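Local coordinates for 75aa long hypothetical regulatory protein AsnC (Pyrococcus horikoshii, PDB 2CVI), which is of unknown function but consists of an Lrp/AsnC-type ligand-binding domain that pairs with a second copy and may sense small effectors such as amino acids, at residues A4-V9 / D53-E58; E20-M25 / Y38-K43. All coordinates share one frame; numbering follows the deposited sequence.

Interaction 1: A4-V9 / D53-E58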
ATOM      1  N   ALA A   4      -6.326   6.057   4.922  1.00 14.85           N
ATOM      2  CA  ALA A   4      -6.643   4.770   4.303  1.00 13.96           C
ATOM      3  C   ALA A   4      -5.883   4.563   3.009  1.00 14.24           C
ATOM      4  O   ALA A   4      -5.425   5.510   2.393  1.00 14.28           O
ATOM      5  CB  ALA A   4      -8.177   4.686   4.022  1.00 13.08           C
ATOM      6  N   PHE A   5      -5.714   3.304   2.628  1.00 12.77           N
ATOM      7  CA  PHE A   5      -5.101   2.976   1.353  1.00 12.87           C
ATOM      8  C   PHE A   5      -6.189   2.325   0.518  1.00 15.22           C
ATOM      9  O   PHE A   5      -6.858   1.394   0.984  1.00 16.72           O
ATOM     10  CB  PHE A   5      -3.960   1.977   1.531  1.00 12.88           C
ATOM     11  CG  PHE A   5      -2.708   2.601   2.025  1.00 13.33           C
ATOM     12  CD1 PHE A   5      -1.757   3.082   1.122  1.00 13.97           C
ATOM     13  CD2 PHE A   5      -2.507   2.774   3.387  1.00 15.71           C
ATOM     14  CE1 PHE A   5      -0.636   3.737   1.555  1.00 14.20           C
ATOM     15  CE2 PHE A   5      -1.381   3.428   3.871  1.00 16.05           C
ATOM     16  CZ  PHE A   5      -0.429   3.925   2.950  1.00 16.01           C
ATOM     17  N   ILE A   6      -6.394   2.842  -0.686  1.00 14.43           N
ATOM     18  CA  ILE A   6      -7.405   2.267  -1.576  1.00 14.35           C
ATOM     19  C   ILE A   6      -6.649   1.500  -2.674  1.00 13.58           C
ATOM     20  O   ILE A   6      -5.843   2.115  -3.398  1.00 14.54           O
ATOM     21  CB  ILE A   6      -8.274   3.357  -2.232  1.00 14.07           C
ATOM     22  CG1 ILE A   6      -8.965   4.253  -1.192  1.00 15.09           C
ATOM     23  CG2 ILE A   6      -9.384   2.637  -3.077  1.00 14.74           C
ATOM     24  CD1 ILE A   6      -9.681   5.455  -1.826  1.00 17.34           C
ATOM     25  N   LEU A   7      -6.870   0.193  -2.780  1.00 12.78           N
ATOM     26  CA  LEU A   7      -6.213  -0.651  -3.784  1.00 13.78           C
ATOM     27  C   LEU A   7      -7.182  -0.743  -4.945  1.00 13.76           C
ATOM     28  O   LEU A   7      -8.354  -1.055  -4.738  1.00 14.55           O
ATOM     29  CB  LEU A   7      -5.903  -2.046  -3.205  1.00 17.77           C
ATOM     30  CG  LEU A   7      -4.826  -2.272  -2.121  1.00 23.17           C
ATOM     31  CD1 LEU A   7      -3.451  -2.080  -2.694  1.00 24.74           C
ATOM     32  CD2 LEU A   7      -5.077  -1.415  -0.891  1.00 24.48           C
ATOM     33  N   MET A   8      -6.702  -0.481  -6.157  1.00 12.66           N
ATOM     34  CA  MET A   8      -7.567  -0.419  -7.322  1.00 13.08           C
ATOM     35  C   MET A   8      -7.203  -1.307  -8.483  1.00 13.67           C
ATOM     36  O   MET A   8      -6.020  -1.518  -8.772  1.00 13.58           O
ATOM     37  CB  MET A   8      -7.603   1.013  -7.857  1.00 13.61           C
ATOM     38  CG  MET A   8      -7.861   2.098  -6.767  1.00 13.77           C
ATOM     39  SD  MET A   8      -7.956   3.709  -7.575  1.00 17.45           S
ATOM     40  CE  MET A   8      -8.399   4.772  -6.125  1.00 16.29           C
ATOM     41  N   VAL A   9      -8.250  -1.815  -9.151  1.00 14.32           N
ATOM     42  CA  VAL A   9      -8.124  -2.601 -10.390  1.00 16.22           C
ATOM     43  C   VAL A   9      -8.579  -1.607 -11.444  1.00 16.95           C
ATOM     44  O   VAL A   9      -9.614  -0.956 -11.318  1.00 16.43           O
ATOM     45  CB  VAL A   9      -9.046  -3.829 -10.402  1.00 16.34           C
ATOM     46  CG1 VAL A   9      -9.004  -4.492 -11.798  1.00 18.20           C
ATOM     47  CG2 VAL A   9      -8.654  -4.785  -9.331  1.00 15.81           C
ATOM     48  N   ASP A  53     -16.117   7.055   2.843  1.00 14.64           N
ATOM     49  CA  ASP A  53     -17.112   6.224   2.193  1.00 15.09           C
ATOM     50  C   ASP A  53     -17.643   6.906   0.944  1.00 15.68           C
ATOM     51  O   ASP A  53     -17.778   6.279  -0.114  1.00 17.18           O
ATOM     52  CB  ASP A  53     -18.249   5.934   3.182  1.00 16.78           C
ATOM     53  CG  ASP A  53     -19.068   4.746   2.776  1.00 20.99           C
ATOM     54  OD1 ASP A  53     -18.505   3.788   2.203  1.00 24.36           O
ATOM     55  OD2 ASP A  53     -20.281   4.769   3.039  1.00 23.94           O
ATOM     56  N   GLN A  54     -17.935   8.199   1.049  1.00 16.20           N
ATOM     57  CA  GLN A  54     -18.430   8.931  -0.095  1.00 18.32           C
ATOM     58  C   GLN A  54     -17.375   9.035  -1.175  1.00 16.98           C
ATOM     59  O   GLN A  54     -17.700   8.956  -2.360  1.00 18.30           O
ATOM     60  CB  GLN A  54     -18.940  10.305   0.337  1.00 20.05           C
ATOM     61  CG  GLN A  54     -20.147  10.132   1.226  1.00 26.99           C
ATOM     62  CD  GLN A  54     -20.756  11.438   1.675  1.00 29.73           C
ATOM     63  OE1 GLN A  54     -20.312  12.518   1.281  1.00 33.23           O
ATOM     64  NE2 GLN A  54     -21.792  11.345   2.501  1.00 30.44           N
ATOM     65  N   PHE A  55     -16.114   9.193  -0.800  1.00 15.29           N
ATOM     66  CA  PHE A  55     -15.060   9.243  -1.807  1.00 17.08           C
ATOM     67  C   PHE A  55     -15.011   7.929  -2.584  1.00 16.34           C
ATOM     68  O   PHE A  55     -14.916   7.934  -3.818  1.00 15.62           O
ATOM     69  CB  PHE A  55     -13.724   9.487  -1.110  1.00 16.93           C
ATOM     70  CG  PHE A  55     -12.564   9.621  -2.046  1.00 17.54           C
ATOM     71  CD1 PHE A  55     -12.250  10.863  -2.583  1.00 20.31           C
ATOM     72  CD2 PHE A  55     -11.801   8.510  -2.420  1.00 17.81           C
ATOM     73  CE1 PHE A  55     -11.185  11.002  -3.478  1.00 19.56           C
ATOM     74  CE2 PHE A  55     -10.721   8.636  -3.331  1.00 17.07           C
ATOM     75  CZ  PHE A  55     -10.424   9.892  -3.849  1.00 18.18           C
ATOM     76  N   ILE A  56     -15.045   6.809  -1.863  1.00 15.49           N
ATOM     77  CA  ILE A  56     -14.968   5.493  -2.475  1.00 15.30           C
ATOM     78  C   ILE A  56     -16.172   5.145  -3.337  1.00 16.41           C
ATOM     79  O   ILE A  56     -16.004   4.610  -4.427  1.00 15.91           O
ATOM     80  CB  ILE A  56     -14.836   4.411  -1.360  1.00 15.49           C
ATOM     81  CG1 ILE A  56     -13.454   4.521  -0.706  1.00 17.34           C
ATOM     82  CG2 ILE A  56     -15.077   2.997  -1.928  1.00 18.52           C
ATOM     83  CD1 ILE A  56     -13.280   3.632   0.503  1.00 20.90           C
ATOM     84  N   THR A  57     -17.383   5.441  -2.878  1.00 18.23           N
ATOM     85  CA  THR A  57     -18.524   5.018  -3.689  1.00 18.39           C
ATOM     86  C   THR A  57     -19.035   6.069  -4.676  1.00 18.70           C
ATOM     87  O   THR A  57     -19.570   5.710  -5.749  1.00 20.66           O
ATOM     88  CB  THR A  57     -19.650   4.503  -2.790  1.00 20.48           C
ATOM     89  OG1 THR A  57     -20.203   5.617  -2.105  1.00 21.74           O
ATOM     90  CG2 THR A  57     -19.125   3.469  -1.748  1.00 21.66           C
ATOM     91  N   GLU A  58     -18.820   7.343  -4.382  1.00 17.60           N
ATOM     92  CA  GLU A  58     -19.234   8.389  -5.315  1.00 18.05           C
ATOM     93  C   GLU A  58     -18.128   8.954  -6.194  1.00 19.26           C
ATOM     94  O   GLU A  58     -18.237   8.909  -7.415  1.00 18.48           O
ATOM     95  CB  GLU A  58     -19.880   9.560  -4.596  1.00 20.37           C
ATOM     96  CG  GLU A  58     -21.001   9.166  -3.646  1.00 21.29           C
ATOM     97  CD  GLU A  58     -21.617  10.386  -2.957  1.00 24.35           C
ATOM     98  OE1 GLU A  58     -22.122  10.276  -1.819  1.00 23.21           O
ATOM     99  OE2 GLU A  58     -21.612  11.471  -3.561  1.00 26.52           O
TER

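Interaction 2: E20-M25 / Y38-K43. With K (potassium ion), chain C.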
ATOM      1  N   GLU A  20      -3.190  10.686 -12.410  1.00 23.63           N
ATOM      2  CA  GLU A  20      -3.124  12.136 -12.377  1.00 23.82           C
ATOM      3  C   GLU A  20      -4.431  12.774 -11.955  1.00 22.43           C
ATOM      4  O   GLU A  20      -4.429  13.789 -11.247  1.00 21.96           O
ATOM      5  CB  GLU A  20      -2.627  12.680 -13.699  1.00 25.73           C
ATOM      6  CG  GLU A  20      -1.142  12.342 -13.882  1.00 31.16           C
ATOM      7  CD  GLU A  20      -0.315  12.578 -12.600  1.00 33.86           C
ATOM      8  OE1 GLU A  20       0.120  11.573 -11.977  1.00 35.42           O
ATOM      9  OE2 GLU A  20      -0.106  13.765 -12.213  1.00 35.20           O
ATOM     10  N   LYS A  21      -5.562  12.196 -12.358  1.00 21.25           N
ATOM     11  CA  LYS A  21      -6.825  12.753 -11.905  1.00 21.06           C
ATOM     12  C   LYS A  21      -6.961  12.530 -10.411  1.00 20.06           C
ATOM     13  O   LYS A  21      -7.503  13.376  -9.702  1.00 21.32           O
ATOM     14  CB  LYS A  21      -8.022  12.102 -12.592  1.00 22.59           C
ATOM     15  CG  LYS A  21      -8.246  12.554 -14.030  1.00 25.15           C
ATOM     16  CD  LYS A  21      -9.515  11.852 -14.576  1.00 28.42           C
ATOM     17  CE  LYS A  21      -9.905  12.361 -15.964  1.00 30.69           C
ATOM     18  NZ  LYS A  21      -9.018  11.952 -17.083  1.00 34.28           N
ATOM     19  N   LEU A  22      -6.477  11.381  -9.935  1.00 19.78           N
ATOM     20  CA  LEU A  22      -6.557  11.088  -8.508  1.00 20.49           C
ATOM     21  C   LEU A  22      -5.678  12.017  -7.701  1.00 20.21           C
ATOM     22  O   LEU A  22      -6.114  12.580  -6.729  1.00 18.63           O
ATOM     23  CB  LEU A  22      -6.164   9.623  -8.210  1.00 20.68           C
ATOM     24  CG  LEU A  22      -7.156   8.549  -8.657  1.00 23.33           C
ATOM     25  CD1 LEU A  22      -6.493   7.198  -8.549  1.00 25.28           C
ATOM     26  CD2 LEU A  22      -8.406   8.621  -7.805  1.00 23.74           C
ATOM     27  N   LEU A  23      -4.421  12.172  -8.122  1.00 19.65           N
ATOM     28  CA  LEU A  23      -3.504  13.019  -7.385  1.00 20.52           C
ATOM     29  C   LEU A  23      -3.976  14.463  -7.286  1.00 20.66           C
ATOM     30  O   LEU A  23      -3.620  15.175  -6.349  1.00 22.46           O
ATOM     31  CB  LEU A  23      -2.120  12.965  -8.033  1.00 21.68           C
ATOM     32  CG  LEU A  23      -1.310  11.801  -7.472  1.00 24.08           C
ATOM     33  CD1 LEU A  23      -0.043  11.609  -8.327  1.00 25.33           C
ATOM     34  CD2 LEU A  23      -1.001  12.051  -5.971  1.00 20.57           C
ATOM     35  N   ALA A  24      -4.789  14.898  -8.251  1.00 20.45           N
ATOM     36  CA  ALA A  24      -5.282  16.277  -8.235  1.00 19.95           C
ATOM     37  C   ALA A  24      -6.370  16.470  -7.193  1.00 21.39           C
ATOM     38  O   ALA A  24      -6.721  17.587  -6.839  1.00 20.77           O
ATOM     39  CB  ALA A  24      -5.792  16.666  -9.616  1.00 18.24           C
ATOM     40  N   MET A  25      -6.897  15.354  -6.680  1.00 21.88           N
ATOM     41  CA  MET A  25      -7.968  15.465  -5.685  1.00 22.81           C
ATOM     42  C   MET A  25      -7.398  15.766  -4.317  1.00 22.78           C
ATOM     43  O   MET A  25      -6.408  15.171  -3.879  1.00 21.18           O
ATOM     44  CB  MET A  25      -8.796  14.177  -5.625  1.00 22.02           C
ATOM     45  CG  MET A  25      -9.507  13.844  -6.904  1.00 24.94           C
ATOM     46  SD  MET A  25     -10.283  12.232  -6.896  1.00 26.17           S
ATOM     47  CE  MET A  25     -10.974  12.209  -8.582  1.00 27.75           C
ATOM     48  N   TYR A  38      -3.276  -5.754  -7.573  1.00 15.59           N
ATOM     49  CA  TYR A  38      -3.908  -4.495  -7.914  1.00 15.93           C
ATOM     50  C   TYR A  38      -3.007  -3.691  -8.843  1.00 15.13           C
ATOM     51  O   TYR A  38      -1.794  -3.957  -8.939  1.00 17.53           O
ATOM     52  CB  TYR A  38      -4.188  -3.709  -6.636  1.00 16.51           C
ATOM     53  CG  TYR A  38      -5.209  -4.393  -5.741  1.00 16.19           C
ATOM     54  CD1 TYR A  38      -6.578  -4.235  -5.972  1.00 18.00           C
ATOM     55  CD2 TYR A  38      -4.799  -5.213  -4.701  1.00 17.95           C
ATOM     56  CE1 TYR A  38      -7.532  -4.898  -5.175  1.00 19.82           C
ATOM     57  CE2 TYR A  38      -5.742  -5.881  -3.891  1.00 18.49           C
ATOM     58  CZ  TYR A  38      -7.088  -5.709  -4.141  1.00 19.45           C
ATOM     59  OH  TYR A  38      -8.000  -6.340  -3.332  1.00 21.29           O
ATOM     60  N   ASP A  39      -3.607  -2.728  -9.535  1.00 13.89           N
ATOM     61  CA  ASP A  39      -2.925  -1.860 -10.487  1.00 12.73           C
ATOM     62  C   ASP A  39      -2.495  -0.519  -9.970  1.00 14.81           C
ATOM     63  O   ASP A  39      -1.572   0.105 -10.519  1.00 14.71           O
ATOM     64  CB  ASP A  39      -3.842  -1.619 -11.696  1.00 14.81           C
ATOM     65  CG  ASP A  39      -4.252  -2.911 -12.364  1.00 16.43           C
ATOM     66  OD1 ASP A  39      -3.342  -3.645 -12.825  1.00 15.78           O
ATOM     67  OD2 ASP A  39      -5.464  -3.183 -12.446  1.00 15.64           O
ATOM     68  N   LEU A  40      -3.232  -0.033  -8.973  1.00 14.26           N
ATOM     69  CA  LEU A  40      -2.941   1.280  -8.420  1.00 16.29           C
ATOM     70  C   LEU A  40      -3.188   1.264  -6.929  1.00 16.29           C
ATOM     71  O   LEU A  40      -4.107   0.608  -6.459  1.00 17.39           O
ATOM     72  CB  LEU A  40      -3.854   2.347  -9.086  1.00 20.22           C
ATOM     73  CG  LEU A  40      -3.711   3.858  -8.841  1.00 23.58           C
ATOM     74  CD1 LEU A  40      -2.289   4.311  -9.169  1.00 24.95           C
ATOM     75  CD2 LEU A  40      -4.732   4.612  -9.712  1.00 24.88           C
ATOM     76  N   ILE A  41      -2.333   1.953  -6.175  1.00 14.89           N
ATOM     77  CA  ILE A  41      -2.519   2.078  -4.729  1.00 15.34           C
ATOM     78  C   ILE A  41      -2.522   3.570  -4.428  1.00 15.86           C
ATOM     79  O   ILE A  41      -1.630   4.300  -4.841  1.00 15.15           O
ATOM     80  CB  ILE A  41      -1.397   1.473  -3.927  1.00 17.22           C
ATOM     81  CG1 ILE A  41      -1.373  -0.025  -4.120  1.00 20.71           C
ATOM     82  CG2 ILE A  41      -1.629   1.800  -2.392  1.00 18.49           C
ATOM     83  CD1 ILE A  41      -0.282  -0.687  -3.338  1.00 21.99           C
ATOM     84  N   VAL A  42      -3.526   4.015  -3.690  1.00 14.09           N
ATOM     85  CA  VAL A  42      -3.643   5.426  -3.368  1.00 15.68           C
ATOM     86  C   VAL A  42      -3.806   5.601  -1.860  1.00 14.95           C
ATOM     87  O   VAL A  42      -4.504   4.815  -1.200  1.00 15.68           O
ATOM     88  CB  VAL A  42      -4.842   6.031  -4.128  1.00 19.30           C
ATOM     89  CG1 VAL A  42      -4.791   5.545  -5.602  1.00 21.34           C
ATOM     90  CG2 VAL A  42      -6.156   5.666  -3.482  1.00 24.43           C
ATOM     91  N   LYS A  43      -3.099   6.573  -1.289  1.00 12.86           N
ATOM     92  CA  LYS A  43      -3.201   6.857   0.146  1.00 14.24           C
ATOM     93  C   LYS A  43      -4.089   8.088   0.232  1.00 15.53           C
ATOM     94  O   LYS A  43      -3.811   9.114  -0.391  1.00 15.66           O
ATOM     95  CB  LYS A  43      -1.834   7.176   0.822  1.00 14.67           C
ATOM     96  CG  LYS A  43      -1.937   7.253   2.374  1.00 17.60           C
ATOM     97  CD  LYS A  43      -0.611   7.664   3.069  1.00 17.02           C
ATOM     98  CE  LYS A  43      -0.713   7.545   4.585  1.00 19.07           C
ATOM     99  NZ  LYS A  43       0.451   8.260   5.210  1.00 21.00           N
TER
HETATM  100  K     K C1091      -3.753  15.737  -3.804  1.00 22.04           K
HETATM  101  O   HOH W   1      -5.312  18.545  -4.379  1.00 26.65           O

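Interaction 1: A4-V9 / D53-E58
Ile6 of strand 2-10 meets Phe55 and Ile56 of helix 49-59 at the helix-to-sheet interface of a ferredoxin-like alpha/beta sandwich, a small example of how one aliphatic tip can bridge a helix and a sheet whose backbones are far apart. Ile6 CA is 8.3 Å from Ile56 CA, and one methyl spans the gap. Ile6 CD1 lies 3.7 Å from CE2 of Phe55, coming to the ring at its edge, near the ring plane, and not over a face. The same methyl sits 4.0 Å from CG1 of Ile56, so it touches an aromatic edge and an aliphatic branch in directions roughly at right angles to each other. With CD1 of Ile6 trans to CA (chi2 172°), the extended chain carries that methyl outward toward the helix. Phe55 swings its ring down from the helix with CG opposite the backbone N (chi1 -177°), which brings the CD2-CE2 side to Ile6. The meeting is purely apolar. Within the helix, Asp53 O accepts from Thr57 N at 2.9 Å and also from Thr57 OG1 at 3.2 Å, the hydroxyl lying above the carbonyl plane. Phe5, just before Ile6, faces away from the helix, and its ring meets Tyr32 of the second subunit edge-to-face. On the sheet, Ile6 is flanked by Val42 of strand 40-46 and by Thr69 and Thr71 of strand 66-77; Thr71 also touches Ile56, while Met25 and Glu27, in the loop after helix 15-23, pack on Phe55.

Interaction 2: E20-M25 / Y38-K43
Leu22 CD1 and Leu40 CD2 come within 3.3 Å, tighter than usual van der Waals contact for two methyl carbons, where helix 15-23 packs on strand 40-46. The two leucines reach toward each other tip to tip from opposing layers. Leu40 already points toward the helix, and CG anti to the backbone N (chi1 -173°) extends the chain until CD2 ends beside the methyl of Leu22, which comes down from the helix to meet it. Leu22 CD1 does double duty, because it also lies 3.8 Å from CG1 of Val42, two residues further along the same face of the strand, and here the side chains cross at about a right angle. Ile60 and Met63 add further apolar contacts to Leu22, while Val18 and Met19 of helix 15-23 close on Leu40, and all three touching residues are buried. The strand enters this region through a classic beta bulge in which Asp39 and Leu40 both face Met8 of strand 2-10. Just beyond Leu22 the backbone turns carbonyl oxygens to a potassium ion: Leu23 O and Met25 O hold it at 2.6 Å and 2.7 Å, and Val28 O completes the protein's share of the site. A water lies a long 3.3 Å from the potassium ion and donates a hydrogen bond to Ala24 O at 3.0 Å. The site is thus built from backbone carbonyls, with no acidic side chain among these ligands, where the chain passes from helix 15-23 to strand 28-33. Such apolar docking of the first helix on the third strand belongs to the beta-alpha-beta-beta-alpha-beta order of the ferredoxin-like fold, as found in Lrp/AsnC ligand-binding domains.

How the interactions relate
Interactions 1 and 2 illustrate one sheet receiving two helices on one face; the centres of the two contacts are about 10 Å apart. Strands 2-10 and 40-46 are antiparallel neighbours, and the probable backbone hydrogen bond from Ile6 N to Val42 O, 2.8 Å, ties the residue that meets helix 49-59 directly to one that meets helix 15-23. On the sheet's other face, Leu7 CD1 packs against Ile41 CG1 at 3.3 Å; Phe5 and Ile41 there face the second subunit, so the helix layer and the dimer interface share these two strands. The potassium site belongs to interaction 2; the side chain of Phe55 in interaction 1 lies about 9 Å from the ion, beyond direct contact.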